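Local coordinates for protein putative nitroreductase (Thermotoga maritima, PDB 1VKW) that probably acts as an oxidoreductase of the FMN-dependent nitroreductase clan, at residues N14-I19 with V149-L154; L45-T50 with K199-I204; Q83-V88 with T98-R103. All coordinates share one frame; numbering follows the deposited sequence.

Contact 1 (N14-I19 with V149-L154); sequences NIFEAI and VEMTIL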
loop_
_atom_site.group_PDB
_atom_site.type_symbol
_atom_site.label_atom_id
_atom_site.label_comp_id
_atom_site.label_asym_id
_atom_site.label_seq_id
_atom_site.Cartn_x
_atom_site.Cartn_y
_atom_site.Cartn_z
ATOM N N ASN A 14 -9.650 -9.369 -4.996
ATOM C CA ASN A 14 -8.904 -9.791 -3.818
ATOM C C ASN A 14 -7.576 -9.043 -3.760
ATOM O O ASN A 14 -7.225 -8.311 -4.688
ATOM C CB ASN A 14 -8.712 -11.329 -3.785
ATOM C CG ASN A 14 -7.849 -11.866 -4.933
ATOM O OD1 ASN A 14 -6.843 -11.263 -5.321
ATOM N ND2 ASN A 14 -8.228 -13.030 -5.454
ATOM N N ILE A 15 -6.866 -9.214 -2.650
ATOM C CA ILE A 15 -5.625 -8.503 -2.398
ATOM C C ILE A 15 -4.595 -8.652 -3.532
ATOM O O ILE A 15 -3.887 -7.702 -3.849
ATOM C CB ILE A 15 -5.016 -8.939 -1.028
ATOM C CG1 ILE A 15 -3.742 -8.148 -0.715
ATOM C CG2 ILE A 15 -4.715 -10.426 -0.994
ATOM C CD1 ILE A 15 -3.951 -6.634 -0.626
ATOM N N PHE A 16 -4.501 -9.839 -4.126
ATOM C CA PHE A 16 -3.536 -10.078 -5.192
ATOM C C PHE A 16 -3.879 -9.249 -6.432
ATOM O O PHE A 16 -3.008 -8.638 -7.068
ATOM C CB PHE A 16 -3.475 -11.566 -5.542
ATOM C CG PHE A 16 -3.140 -12.445 -4.373
ATOM C CD1 PHE A 16 -1.921 -12.308 -3.713
ATOM C CD2 PHE A 16 -4.040 -13.394 -3.919
ATOM C CE1 PHE A 16 -1.607 -13.115 -2.623
ATOM C CE2 PHE A 16 -3.735 -14.202 -2.825
ATOM C CZ PHE A 16 -2.524 -14.060 -2.176
ATOM N N GLU A 17 -5.165 -9.207 -6.755
ATOM C CA GLU A 17 -5.629 -8.459 -7.915
ATOM C C GLU A 17 -5.466 -6.956 -7.676
ATOM O O GLU A 17 -5.046 -6.234 -8.568
ATOM C CB GLU A 17 -7.072 -8.858 -8.239
ATOM C CG GLU A 17 -7.174 -10.331 -8.633
ATOM C CD GLU A 17 -8.584 -10.889 -8.655
ATOM O OE1 GLU A 17 -9.470 -10.367 -7.946
ATOM O OE2 GLU A 17 -8.801 -11.881 -9.383
ATOM N N ALA A 18 -5.751 -6.489 -6.463
ATOM C CA ALA A 18 -5.551 -5.070 -6.114
ATOM C C ALA A 18 -4.092 -4.637 -6.257
ATOM O O ALA A 18 -3.804 -3.590 -6.836
ATOM C CB ALA A 18 -6.032 -4.797 -4.707
ATOM N N ILE A 19 -3.166 -5.436 -5.726
ATOM C CA ILE A 19 -1.742 -5.133 -5.858
ATOM C C ILE A 19 -1.335 -5.124 -7.334
ATOM O O ILE A 19 -0.634 -4.215 -7.787
ATOM C CB ILE A 19 -0.877 -6.136 -5.053
ATOM C CG1 ILE A 19 -1.081 -5.923 -3.546
ATOM C CG2 ILE A 19 0.622 -5.965 -5.411
ATOM C CD1 ILE A 19 -0.534 -7.059 -2.643
ATOM N N VAL A 149 6.744 -12.211 -1.681
ATOM C CA VAL A 149 7.840 -11.356 -2.126
ATOM C C VAL A 149 7.520 -10.672 -3.455
ATOM O O VAL A 149 7.805 -9.477 -3.632
ATOM C CB VAL A 149 9.179 -12.118 -2.229
ATOM C CG1 VAL A 149 10.270 -11.203 -2.801
ATOM C CG2 VAL A 149 9.633 -12.569 -0.843
ATOM N N GLU A 150 6.949 -11.433 -4.385
ATOM C CA GLU A 150 6.550 -10.895 -5.675
ATOM C C GLU A 150 5.541 -9.767 -5.504
ATOM O O GLU A 150 5.629 -8.734 -6.164
ATOM C CB GLU A 150 5.960 -12.003 -6.562
ATOM C CG GLU A 150 6.995 -12.995 -7.077
ATOM C CD GLU A 150 6.408 -14.266 -7.671
ATOM O OE1 GLU A 150 5.167 -14.382 -7.803
ATOM O OE2 GLU A 150 7.209 -15.166 -8.030
HETATM N N MSE A 151 4.579 -9.962 -4.610
HETATM C CA MSE A 151 3.543 -8.944 -4.359
HETATM C C MSE A 151 4.107 -7.718 -3.647
HETATM O O MSE A 151 3.642 -6.600 -3.871
HETATM C CB MSE A 151 2.408 -9.528 -3.523
HETATM C CG MSE A 151 1.618 -10.600 -4.210
HETATM SE SE MSE A 151 0.726 -9.968 -5.842
HETATM C CE MSE A 151 2.123 -10.553 -7.169
ATOM N N THR A 152 5.097 -7.935 -2.783
ATOM C CA THR A 152 5.783 -6.854 -2.084
ATOM C C THR A 152 6.584 -5.959 -3.049
ATOM O O THR A 152 6.553 -4.734 -2.908
ATOM C CB THR A 152 6.722 -7.444 -0.985
ATOM O OG1 THR A 152 5.948 -8.194 -0.037
ATOM C CG2 THR A 152 7.397 -6.354 -0.166
ATOM N N ILE A 153 7.277 -6.579 -4.014
ATOM C CA ILE A 153 8.079 -5.853 -5.030
ATOM C C ILE A 153 7.229 -4.968 -5.936
ATOM O O ILE A 153 7.723 -3.988 -6.478
ATOM C CB ILE A 153 8.902 -6.854 -5.935
ATOM C CG1 ILE A 153 9.926 -7.646 -5.116
ATOM C CG2 ILE A 153 9.597 -6.126 -7.104
ATOM C CD1 ILE A 153 10.532 -6.887 -4.000
ATOM N N LEU A 154 5.958 -5.315 -6.110
ATOM C CA LEU A 154 5.059 -4.476 -6.902
ATOM C C LEU A 154 4.615 -3.210 -6.161
ATOM O O LEU A 154 3.897 -2.395 -6.724
ATOM C CB LEU A 154 3.844 -5.282 -7.386
ATOM C CG LEU A 154 4.211 -6.473 -8.289
ATOM C CD1 LEU A 154 3.024 -7.355 -8.569
ATOM C CD2 LEU A 154 4.865 -6.017 -9.601
HETATM O O HOH W 1 1.178 -2.587 -6.413
#
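Ile19 and Met151 mark the nearest backbone approach, their CA atoms 6.7 Å apart where the start of helix 15-21 packs against the end of helix 143-153. This is helix-helix packing with a Met-aromatic contact at one end, and the selenomethionine Met151 and Ile19 carry most of it in nearly equal shares. The Met151 chain bends at chi2 and chi3 and meets Phe16 at about a right angle. Met151 CG comes to the ring edge, near the ring plane, 4.0 Å from Phe16 CD1. The selenium is 5.5 Å from the Phe16 ring centroid and 82° off the ring normal, which also makes it an edge contact. One ring face is covered by Ile15 CG2, and Phe16 further makes a cation-pi contact with Lys147.

Ile19 divides its two branches between the partners. With CG1 beside the backbone N (chi1 -69°), the long branch brings CD1 to 3.9 Å from Met151 CB. The short branch, Ile19 CG2, is anti to that N and lies 3.4 Å from Met151 O. The same methyl is 3.8 Å from Leu154 CB. Met151 O itself is hydrogen-bonded to His189 ND1 of helix 180-198, so this carbonyl, close to the methyl, has a polar partner.

Helix 15-21 is started by a capping box: Glu17 N donates to Asn14 OD1 with an N-H...O angle of 160°, and Asn14 N donates back to Glu17 OE1. At the carbonyl ends the packing gives way to polar links: Arg125 is hydrogen-bonded to Ile19 O, and both Arg22 and Arg127 to Leu154 O. Between these two carbonyls sits a water that donates to both, 2.8 Å from Ile19 O and 2.7 Å from Leu154 O.

Contact 2 (L45-T50 with K199-I204); sequences LVKFIT and KREPVI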
loop_
_atom_site.group_PDB
_atom_site.type_symbol
_atom_site.label_atom_id
_atom_site.label_comp_id
_atom_site.label_asym_id
_atom_site.label_seq_id
_atom_site.Cartn_x
_atom_site.Cartn_y
_atom_site.Cartn_z
ATOM N N LEU A 45 -11.418 -0.892 7.526
ATOM C CA LEU A 45 -10.645 -1.336 8.682
ATOM C C LEU A 45 -9.172 -1.295 8.302
ATOM O O LEU A 45 -8.758 -1.917 7.313
ATOM C CB LEU A 45 -11.041 -2.752 9.120
ATOM C CG LEU A 45 -10.570 -3.154 10.525
ATOM C CD1 LEU A 45 -11.475 -2.536 11.579
ATOM C CD2 LEU A 45 -10.532 -4.671 10.684
ATOM N N VAL A 46 -8.389 -0.550 9.079
ATOM C CA VAL A 46 -6.958 -0.395 8.807
ATOM C C VAL A 46 -6.145 -1.042 9.922
ATOM O O VAL A 46 -6.457 -0.876 11.099
ATOM C CB VAL A 46 -6.556 1.109 8.613
ATOM C CG1 VAL A 46 -6.624 1.901 9.921
ATOM C CG2 VAL A 46 -5.168 1.220 7.989
ATOM N N LYS A 47 -5.124 -1.809 9.540
ATOM C CA LYS A 47 -4.163 -2.342 10.501
ATOM C C LYS A 47 -3.118 -1.264 10.781
ATOM O O LYS A 47 -2.717 -0.530 9.879
ATOM C CB LYS A 47 -3.481 -3.588 9.940
ATOM C CG LYS A 47 -2.493 -4.226 10.898
ATOM C CD LYS A 47 -3.194 -5.035 11.960
ATOM C CE LYS A 47 -2.184 -5.754 12.847
ATOM N NZ LYS A 47 -2.859 -6.710 13.767
ATOM N N PHE A 48 -2.686 -1.160 12.030
ATOM C CA PHE A 48 -1.611 -0.239 12.377
ATOM C C PHE A 48 -0.612 -0.910 13.314
ATOM O O PHE A 48 -0.931 -1.904 13.977
ATOM C CB PHE A 48 -2.165 1.069 12.964
ATOM C CG PHE A 48 -3.030 0.891 14.186
ATOM C CD1 PHE A 48 -2.464 0.803 15.447
ATOM C CD2 PHE A 48 -4.413 0.867 14.077
ATOM C CE1 PHE A 48 -3.266 0.670 16.584
ATOM C CE2 PHE A 48 -5.214 0.723 15.195
ATOM C CZ PHE A 48 -4.644 0.630 16.455
ATOM N N ILE A 49 0.605 -0.380 13.341
ATOM C CA ILE A 49 1.677 -0.967 14.127
ATOM C C ILE A 49 1.658 -0.434 15.564
ATOM O O ILE A 49 1.735 -1.215 16.520
ATOM C CB ILE A 49 3.037 -0.681 13.457
ATOM C CG1 ILE A 49 3.094 -1.334 12.071
ATOM C CG2 ILE A 49 4.182 -1.198 14.316
ATOM C CD1 ILE A 49 4.128 -0.720 11.146
ATOM N N THR A 50 1.573 0.891 15.701
ATOM C CA THR A 50 1.591 1.559 17.007
ATOM C C THR A 50 0.326 2.379 17.224
ATOM O O THR A 50 -0.408 2.157 18.192
ATOM C CB THR A 50 2.843 2.469 17.121
ATOM O OG1 THR A 50 4.015 1.654 17.265
ATOM C CG2 THR A 50 2.827 3.299 18.383
ATOM N N LYS A 199 -4.277 -17.250 6.257
ATOM C CA LYS A 199 -5.577 -17.088 6.897
ATOM C C LYS A 199 -5.429 -16.855 8.402
ATOM O O LYS A 199 -6.284 -17.256 9.189
ATOM C CB LYS A 199 -6.500 -18.293 6.599
ATOM C CG LYS A 199 -6.842 -18.475 5.107
ATOM C CD LYS A 199 -7.816 -17.402 4.621
ATOM C CE LYS A 199 -8.288 -17.647 3.198
ATOM N NZ LYS A 199 -7.484 -16.918 2.188
ATOM N N ARG A 200 -4.332 -16.211 8.787
ATOM C CA ARG A 200 -4.087 -15.807 10.167
ATOM C C ARG A 200 -3.600 -14.365 10.133
ATOM O O ARG A 200 -3.133 -13.883 9.107
ATOM C CB ARG A 200 -2.998 -16.673 10.817
ATOM C CG ARG A 200 -3.171 -18.182 10.694
ATOM C CD ARG A 200 -4.011 -18.805 11.770
ATOM N NE ARG A 200 -3.354 -18.730 13.072
ATOM C CZ ARG A 200 -3.938 -19.023 14.228
ATOM N NH1 ARG A 200 -5.207 -19.411 14.267
ATOM N NH2 ARG A 200 -3.249 -18.921 15.354
ATOM N N GLU A 201 -3.663 -13.706 11.276
ATOM C CA GLU A 201 -3.149 -12.358 11.439
ATOM C C GLU A 201 -1.622 -12.355 11.648
ATOM O O GLU A 201 -1.170 -12.748 12.721
ATOM C CB GLU A 201 -3.843 -11.755 12.670
ATOM C CG GLU A 201 -3.569 -10.286 12.909
ATOM C CD GLU A 201 -4.247 -9.394 11.887
ATOM O OE1 GLU A 201 -4.952 -9.912 10.986
ATOM O OE2 GLU A 201 -4.068 -8.164 11.986
ATOM N N PRO A 202 -0.816 -11.907 10.676
ATOM C CA PRO A 202 0.640 -11.819 10.891
ATOM C C PRO A 202 0.966 -10.820 11.996
ATOM O O PRO A 202 0.195 -9.880 12.220
ATOM C CB PRO A 202 1.176 -11.318 9.538
ATOM C CG PRO A 202 0.080 -11.591 8.567
ATOM C CD PRO A 202 -1.183 -11.438 9.331
ATOM N N VAL A 203 2.076 -11.038 12.697
ATOM C CA VAL A 203 2.526 -10.111 13.727
ATOM C C VAL A 203 3.697 -9.317 13.172
ATOM O O VAL A 203 4.627 -9.896 12.622
ATOM C CB VAL A 203 2.970 -10.843 15.017
ATOM C CG1 VAL A 203 3.525 -9.858 16.054
ATOM C CG2 VAL A 203 1.811 -11.632 15.590
ATOM N N ILE A 204 3.645 -7.999 13.341
ATOM C CA ILE A 204 4.663 -7.109 12.834
ATOM C C ILE A 204 5.493 -6.634 14.001
ATOM O O ILE A 204 4.940 -6.129 14.984
ATOM C CB ILE A 204 4.041 -5.882 12.157
ATOM C CG1 ILE A 204 3.093 -6.295 11.033
ATOM C CG2 ILE A 204 5.151 -4.957 11.623
ATOM C CD1 ILE A 204 1.865 -5.401 10.945
HETATM O O HOH W 2 -0.797 -8.720 14.376
#
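Lys47 reaches across to Glu201 in a surface salt bridge that joins the loop after helix 35-43 to the approach of strand 203-207, an outermost strand of a four-stranded antiparallel sheet. The touching parts of the two backbones run 30° apart, yet the CA atoms of this pair stay 10.1 Å from each other, so the side chains must span the gap.

From a CB directed at segment 199-204, Lys47 continues with CG anti to its own nitrogen (chi1 -178°), turns at chi2 (78°) and is extended from there. Lys47 CD and Lys47 CE both run beside the carboxylate, each 3.2 Å from Glu201 OE2. CE also comes to the fringe of the apolar patch, 4.5 Å from Ile204 CD1. At the end, Lys47 NZ donates to Glu201 OE2 over 2.6 Å, using the lone pair on the anti side, away from the other oxygen. The two side chains arrive from opposite directions. Glu201 OE2 is also hydrogen-bonded to Tyr191 OH of helix 180-198, so two partners fix this one oxygen.

Ile49 and Ile204 close the apolar end of the contact, crossing at about a right angle with Ile49 CG1 4.2 Å from Ile204 CG2. The loop is moored to helix 74-93 as well, where Glu79 OE2 is hydrogen-bonded to Ile49 N. A second link from the lysine runs through a water that accepts from Lys47 NZ at 2.9 Å and donates to Pro202 O at 2.6 Å.

Contact 3 (Q83-V88 with T98-R103); sequences QGEQIV and TCWMAR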
loop_
_atom_site.group_PDB
_atom_site.type_symbol
_atom_site.label_atom_id
_atom_site.label_comp_id
_atom_site.label_asym_id
_atom_site.label_seq_id
_atom_site.Cartn_x
_atom_site.Cartn_y
_atom_site.Cartn_z
ATOM N N GLN A 83 -0.214 2.415 6.684
ATOM C CA GLN A 83 -1.641 2.711 6.642
ATOM C C GLN A 83 -2.054 3.290 5.302
ATOM O O GLN A 83 -3.119 2.958 4.786
ATOM C CB GLN A 83 -2.031 3.652 7.785
ATOM C CG GLN A 83 -1.976 2.982 9.140
ATOM C CD GLN A 83 -2.195 3.946 10.290
ATOM O OE1 GLN A 83 -3.007 4.864 10.200
ATOM N NE2 GLN A 83 -1.467 3.734 11.378
ATOM N N GLY A 84 -1.211 4.160 4.754
ATOM C CA GLY A 84 -1.461 4.812 3.475
ATOM C C GLY A 84 -1.599 3.842 2.310
ATOM O O GLY A 84 -2.480 4.003 1.466
ATOM N N GLU A 85 -0.744 2.826 2.260
ATOM C CA GLU A 85 -0.844 1.843 1.192
ATOM C C GLU A 85 -2.076 0.944 1.360
ATOM O O GLU A 85 -2.645 0.508 0.364
ATOM C CB GLU A 85 0.453 1.048 1.043
ATOM C CG GLU A 85 0.499 0.112 -0.166
ATOM C CD GLU A 85 0.499 0.797 -1.528
ATOM O OE1 GLU A 85 0.463 2.041 -1.601
ATOM O OE2 GLU A 85 0.550 0.075 -2.555
ATOM N N GLN A 86 -2.521 0.698 2.597
ATOM C CA GLN A 86 -3.787 0.000 2.811
ATOM C C GLN A 86 -4.942 0.752 2.150
ATOM O O GLN A 86 -5.814 0.148 1.510
ATOM C CB GLN A 86 -4.057 -0.205 4.306
ATOM C CG GLN A 86 -3.225 -1.343 4.901
ATOM C CD GLN A 86 -3.402 -1.460 6.393
ATOM O OE1 GLN A 86 -4.418 -1.977 6.858
ATOM N NE2 GLN A 86 -2.427 -0.963 7.153
ATOM N N ILE A 87 -4.933 2.073 2.298
ATOM C CA ILE A 87 -5.951 2.931 1.679
ATOM C C ILE A 87 -5.851 2.917 0.146
ATOM O O ILE A 87 -6.877 2.813 -0.549
ATOM C CB ILE A 87 -5.847 4.375 2.233
ATOM C CG1 ILE A 87 -6.109 4.377 3.749
ATOM C CG2 ILE A 87 -6.831 5.295 1.521
ATOM C CD1 ILE A 87 -5.658 5.649 4.457
ATOM N N VAL A 88 -4.624 3.010 -0.369
ATOM C CA VAL A 88 -4.363 2.925 -1.819
ATOM C C VAL A 88 -4.947 1.655 -2.407
ATOM O O VAL A 88 -5.647 1.687 -3.423
ATOM C CB VAL A 88 -2.842 2.976 -2.130
ATOM C CG1 VAL A 88 -2.543 2.530 -3.566
ATOM C CG2 VAL A 88 -2.306 4.372 -1.904
ATOM N N THR A 98 -4.468 5.884 -8.384
ATOM C CA THR A 98 -3.821 6.593 -7.282
ATOM C C THR A 98 -2.421 7.005 -7.683
ATOM O O THR A 98 -1.857 6.471 -8.638
ATOM C CB THR A 98 -3.755 5.711 -5.997
ATOM O OG1 THR A 98 -3.092 4.468 -6.275
ATOM C CG2 THR A 98 -5.135 5.294 -5.527
ATOM N N CYS A 99 -1.868 7.959 -6.942
ATOM C CA CYS A 99 -0.464 8.324 -7.063
ATOM C C CYS A 99 0.012 8.988 -5.768
ATOM O O CYS A 99 -0.628 9.912 -5.249
ATOM C CB CYS A 99 -0.237 9.242 -8.267
ATOM S SG CYS A 99 1.456 9.864 -8.474
ATOM N N TRP A 100 1.131 8.491 -5.252
ATOM C CA TRP A 100 1.776 9.045 -4.071
ATOM C C TRP A 100 2.488 10.354 -4.416
ATOM O O TRP A 100 3.484 10.350 -5.137
ATOM C CB TRP A 100 2.799 8.045 -3.521
ATOM C CG TRP A 100 2.212 6.913 -2.741
ATOM C CD1 TRP A 100 1.762 5.710 -3.224
ATOM C CD2 TRP A 100 2.034 6.863 -1.324
ATOM N NE1 TRP A 100 1.316 4.921 -2.192
ATOM C CE2 TRP A 100 1.471 5.603 -1.011
ATOM C CE3 TRP A 100 2.297 7.760 -0.277
ATOM C CZ2 TRP A 100 1.160 5.227 0.295
ATOM C CZ3 TRP A 100 1.996 7.381 1.020
ATOM C CH2 TRP A 100 1.433 6.126 1.295
HETATM N N MSE A 101 2.000 11.464 -3.886
HETATM C CA MSE A 101 2.555 12.772 -4.217
HETATM C C MSE A 101 3.260 13.403 -3.017
HETATM O O MSE A 101 2.670 13.539 -1.950
HETATM C CB MSE A 101 1.434 13.687 -4.701
HETATM C CG MSE A 101 0.860 13.324 -6.062
HETATM SE SE MSE A 101 1.179 14.711 -7.406
HETATM C CE MSE A 101 0.198 16.193 -6.566
ATOM N N ALA A 102 4.519 13.791 -3.208
ATOM C CA ALA A 102 5.277 14.531 -2.196
ATOM C C ALA A 102 4.994 16.032 -2.313
ATOM O O ALA A 102 5.921 16.830 -2.444
ATOM C CB ALA A 102 6.773 14.265 -2.360
ATOM N N ARG A 103 3.716 16.410 -2.258
ATOM C CA ARG A 103 3.288 17.795 -2.501
ATOM C C ARG A 103 2.838 18.474 -1.207
ATOM O O ARG A 103 3.623 19.193 -0.581
ATOM C CB ARG A 103 2.165 17.828 -3.544
#
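Trp100 lies against Glu85, Gly84 and Val88 where helix 74-93 packs on strand 97-101, the next element of the chain. The segment axes come within 10.2 Å at 156°, a nearly antiparallel helix-on-sheet pairing.

The polar interaction is one hydrogen bond: Trp100 NE1 donates to Glu85 OE1 over 3.1 Å, with an N-H...O angle of 154°. The acceptor lies only 7° out of the indole plane, and NE1 meets it almost in line with the C-O bond. The other oxygen, Glu85 OE2, is hydrogen-bonded to His189 NE2, so both ends of the carboxylate are tied.

The remaining contacts are packing. Trp100 CH2 is 3.9 Å from Gly84 CA, and a CB on this glycine would point toward the strand and clash with CH2. Val88 CG1, anti to the backbone N, reaches 3.4 Å from Thr98 OG1, while CG2, beside that N, lies 3.7 Å from Trp100 NE1. A leucine in place of Trp100 would probably leave Glu85 OE1 without its N-H donor and open a gap over Gly84.

Around this core, Ile185 of helix 180-198 touches both Glu85 and Trp100, while Ile113 of the adjoining strand 112-116 packs on both Val88 and Trp100.

Contacts 2 and 3 touch directly although their centres are 19 Å apart: Lys47 O and Gln86 NE2, 2.8 Å apart, form a probable hydrogen bond, and Phe48 packs on Gln83. Contact 1 touches neither, its nearest atoms being about 7 Å from contact 2 and about 6 Å from contact 3. Helix 180-198 connects all three. Its His189 is hydrogen-bonded through ND1 to Met151 O of contact 1 and through NE2 to Glu85 OE2 of contact 3, while Tyr191 meets Glu201 of contact 2. Along the chain, contact 3 is nested within the loops closed by contacts 1 and 2, whose segments alternate.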